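Local coordinates for periplasmic binding protein (Veillonella parvula, PDB 4MO9) that probably captures an iron-chelate or similar solute outside the cell membrane and delivers it to an ABC importer, as a TroA-like solute-binding protein, at residues S245-P249 and E250-E254. Residues are numbered along the deposited sequence; the frame is centred on the assembly and turned at random.
Sequences SPINP and EFVLE
From Ile247 and Asn248, still extended, the backbone turns at Pro249 into the helix that Phe251 and Val252 belong to, and the amide of Phe251 closes the first turn with a hydrogen bond to Asn248 O (N to O 2.9 Å, 143° at the hydrogen). The amide nitrogen sits well above the plane of that carbonyl. A second, weak bond follows one residue on, from Val252 N to Pro249 O at 3.2 Å.

The side chains of Ile247 and Phe251 cross at about a right angle. With CG1 of Ile247 anti to its own nitrogen (chi1 -164°), the longer branch reaches the ring: CG1 lies 3.6 Å from Phe251 CD1, and the terminal CD1 makes a CH-pi contact over one face, 4.2 Å from the ring centroid. The other branch, CG2, meets Val252 CG2 at 4.1 Å, so one residue straddles two neighbours on the helix. Replacing Ile247 by the short side chain of alanine is likely to leave this ring face without its CH-pi partner and open a gap beside Val252. Ile247 and Val252 both also touch Tyr203 of strand 201-206.

More exposed is the polar pair. The chain of Glu250 bends at chi2 and folds back past Pro249, placing OE2 3.3 Å from Asn248 CB and accepting a weak hydrogen bond from Asn248 ND2 (3.5 Å). Amide and carboxylate are nearly coplanar, 22° apart.

The whole illustrates a helix start with proline, where the missing amide hydrogen costs nothing, and the spacing of a hydrophobic staple in the Ile247-Val252 pair, five residues apart, with Phe251 as an added CH-pi partner; here it fastens helix 249-255 against the mixed sheet of one lobe of the periplasmic binding fold.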
ATOM      1  N   SER A 245       7.068   6.951  14.563  1.00 47.78           N
ATOM      2  CA  SER A 245       7.064   8.276  15.155  1.00 47.77           C
ATOM      3  C   SER A 245       8.338   8.953  14.676  1.00 46.77           C
ATOM      4  O   SER A 245       9.253   8.281  14.194  1.00 45.02           O
ATOM      5  CB  SER A 245       7.059   8.177  16.678  1.00 48.21           C
ATOM      6  OG  SER A 245       8.227   7.522  17.137  1.00 49.17           O
ATOM      7  N   PRO A 246       8.407  10.283  14.781  1.00 46.09           N
ATOM      8  CA  PRO A 246       9.625  10.874  14.215  1.00 46.54           C
ATOM      9  C   PRO A 246      10.847  10.721  15.120  1.00 48.11           C
ATOM     10  O   PRO A 246      10.717  10.634  16.344  1.00 48.61           O
ATOM     11  CB  PRO A 246       9.252  12.344  14.017  1.00 49.21           C
ATOM     12  CG  PRO A 246       8.102  12.589  14.948  1.00 50.27           C
ATOM     13  CD  PRO A 246       7.379  11.286  15.117  1.00 47.59           C
ATOM     14  N   ILE A 247      12.023  10.665  14.498  1.00 48.34           N
ATOM     15  CA  ILE A 247      13.292  10.532  15.205  1.00 51.53           C
ATOM     16  C   ILE A 247      13.864  11.929  15.477  1.00 54.33           C
ATOM     17  O   ILE A 247      13.466  12.900  14.834  1.00 54.98           O
ATOM     18  CB  ILE A 247      14.293   9.706  14.353  1.00 50.17           C
ATOM     19  CG1 ILE A 247      15.465   9.201  15.194  1.00 52.87           C
ATOM     20  CG2 ILE A 247      14.801  10.521  13.171  1.00 51.58           C
ATOM     21  CD1 ILE A 247      15.046   8.517  16.473  1.00 54.47           C
ATOM     22  N   ASN A 248      14.776  12.049  16.434  1.00 55.07           N
ATOM     23  CA  ASN A 248      15.467  13.323  16.624  1.00 59.35           C
ATOM     24  C   ASN A 248      16.515  13.517  15.529  1.00 56.88           C
ATOM     25  O   ASN A 248      17.292  12.605  15.253  1.00 55.85           O
ATOM     26  CB  ASN A 248      16.118  13.408  18.011  1.00 67.12           C
ATOM     27  CG  ASN A 248      16.893  12.153  18.372  1.00 72.70           C
ATOM     28  OD1 ASN A 248      16.346  11.049  18.368  1.00 74.59           O
ATOM     29  ND2 ASN A 248      18.180  12.317  18.681  1.00 76.03           N
ATOM     30  N   PRO A 249      16.535  14.703  14.894  1.00 56.81           N
ATOM     31  CA  PRO A 249      17.459  15.023  13.793  1.00 56.88           C
ATOM     32  C   PRO A 249      18.919  14.620  14.058  1.00 56.78           C
ATOM     33  O   PRO A 249      19.606  14.159  13.138  1.00 52.85           O
ATOM     34  CB  PRO A 249      17.358  16.544  13.693  1.00 58.69           C
ATOM     35  CG  PRO A 249      15.973  16.856  14.151  1.00 58.83           C
ATOM     36  CD  PRO A 249      15.624  15.823  15.195  1.00 57.67           C
ATOM     37  N   GLU A 250      19.370  14.786  15.299  1.00 59.61           N
ATOM     38  CA  GLU A 250      20.749  14.483  15.684  1.00 64.85           C
ATOM     39  C   GLU A 250      21.087  13.000  15.524  1.00 60.15           C
ATOM     40  O   GLU A 250      22.238  12.642  15.274  1.00 59.68           O
ATOM     41  CB  GLU A 250      21.017  14.912  17.133  1.00 73.95           C
ATOM     42  CG  GLU A 250      20.701  16.374  17.447  1.00 82.66           C
ATOM     43  CD  GLU A 250      19.206  16.635  17.592  1.00 87.55           C
ATOM     44  OE1 GLU A 250      18.784  17.798  17.405  1.00 91.19           O
ATOM     45  OE2 GLU A 250      18.454  15.678  17.886  1.00 86.03           O
ATOM     46  N   PHE A 251      20.078  12.148  15.679  1.00 57.75           N
ATOM     47  CA  PHE A 251      20.240  10.705  15.531  1.00 54.35           C
ATOM     48  C   PHE A 251      20.767  10.369  14.134  1.00 52.23           C
ATOM     49  O   PHE A 251      21.694   9.568  13.987  1.00 52.66           O
ATOM     50  CB  PHE A 251      18.892  10.015  15.781  1.00 54.56           C
ATOM     51  CG  PHE A 251      18.960   8.510  15.869  1.00 55.65           C
ATOM     52  CD1 PHE A 251      18.674   7.722  14.760  1.00 56.43           C
ATOM     53  CD2 PHE A 251      19.257   7.882  17.073  1.00 57.20           C
ATOM     54  CE1 PHE A 251      18.713   6.331  14.844  1.00 55.65           C
ATOM     55  CE2 PHE A 251      19.300   6.498  17.164  1.00 57.18           C
ATOM     56  CZ  PHE A 251      19.028   5.720  16.050  1.00 55.79           C
ATOM     57  N   VAL A 252      20.191  10.995  13.109  1.00 49.03           N
ATOM     58  CA  VAL A 252      20.584  10.712  11.730  1.00 48.35           C
ATOM     59  C   VAL A 252      22.032  11.133  11.440  1.00 51.14           C
ATOM     60  O   VAL A 252      22.781  10.392  10.796  1.00 50.53           O
ATOM     61  CB  VAL A 252      19.609  11.342  10.706  1.00 48.65           C
ATOM     62  CG1 VAL A 252      20.085  11.091   9.288  1.00 48.80           C
ATOM     63  CG2 VAL A 252      18.200  10.766  10.876  1.00 44.38           C
ATOM     64  N   LEU A 253      22.428  12.307  11.927  1.00 52.18           N
ATOM     65  CA  LEU A 253      23.797  12.782  11.740  1.00 55.57           C
ATOM     66  C   LEU A 253      24.815  11.825  12.372  1.00 56.61           C
ATOM     67  O   LEU A 253      25.863  11.546  11.780  1.00 58.84           O
ATOM     68  CB  LEU A 253      23.963  14.197  12.307  1.00 56.34           C
ATOM     69  CG  LEU A 253      23.027  15.276  11.748  1.00 57.15           C
ATOM     70  CD1 LEU A 253      23.266  16.635  12.399  1.00 59.80           C
ATOM     71  CD2 LEU A 253      23.174  15.388  10.245  1.00 55.58           C
ATOM     72  N   GLU A 254      24.500  11.317  13.561  1.00 55.69           N
ATOM     73  CA  GLU A 254      25.413  10.439  14.294  1.00 56.66           C
ATOM     74  C   GLU A 254      25.526   9.063  13.641  1.00 54.93           C
ATOM     75  O   GLU A 254      26.611   8.484  13.567  1.00 50.82           O
ATOM     76  CB  GLU A 254      24.951  10.293  15.743  1.00 62.01           C
ATOM     77  CG  GLU A 254      24.939  11.602  16.529  1.00 71.53           C
ATOM     78  CD  GLU A 254      24.275  11.465  17.891  1.00 76.70           C
ATOM     79  OE1 GLU A 254      23.290  10.696  18.004  1.00 76.59           O
ATOM     80  OE2 GLU A 254      24.737  12.131  18.842  1.00 78.87           O
TER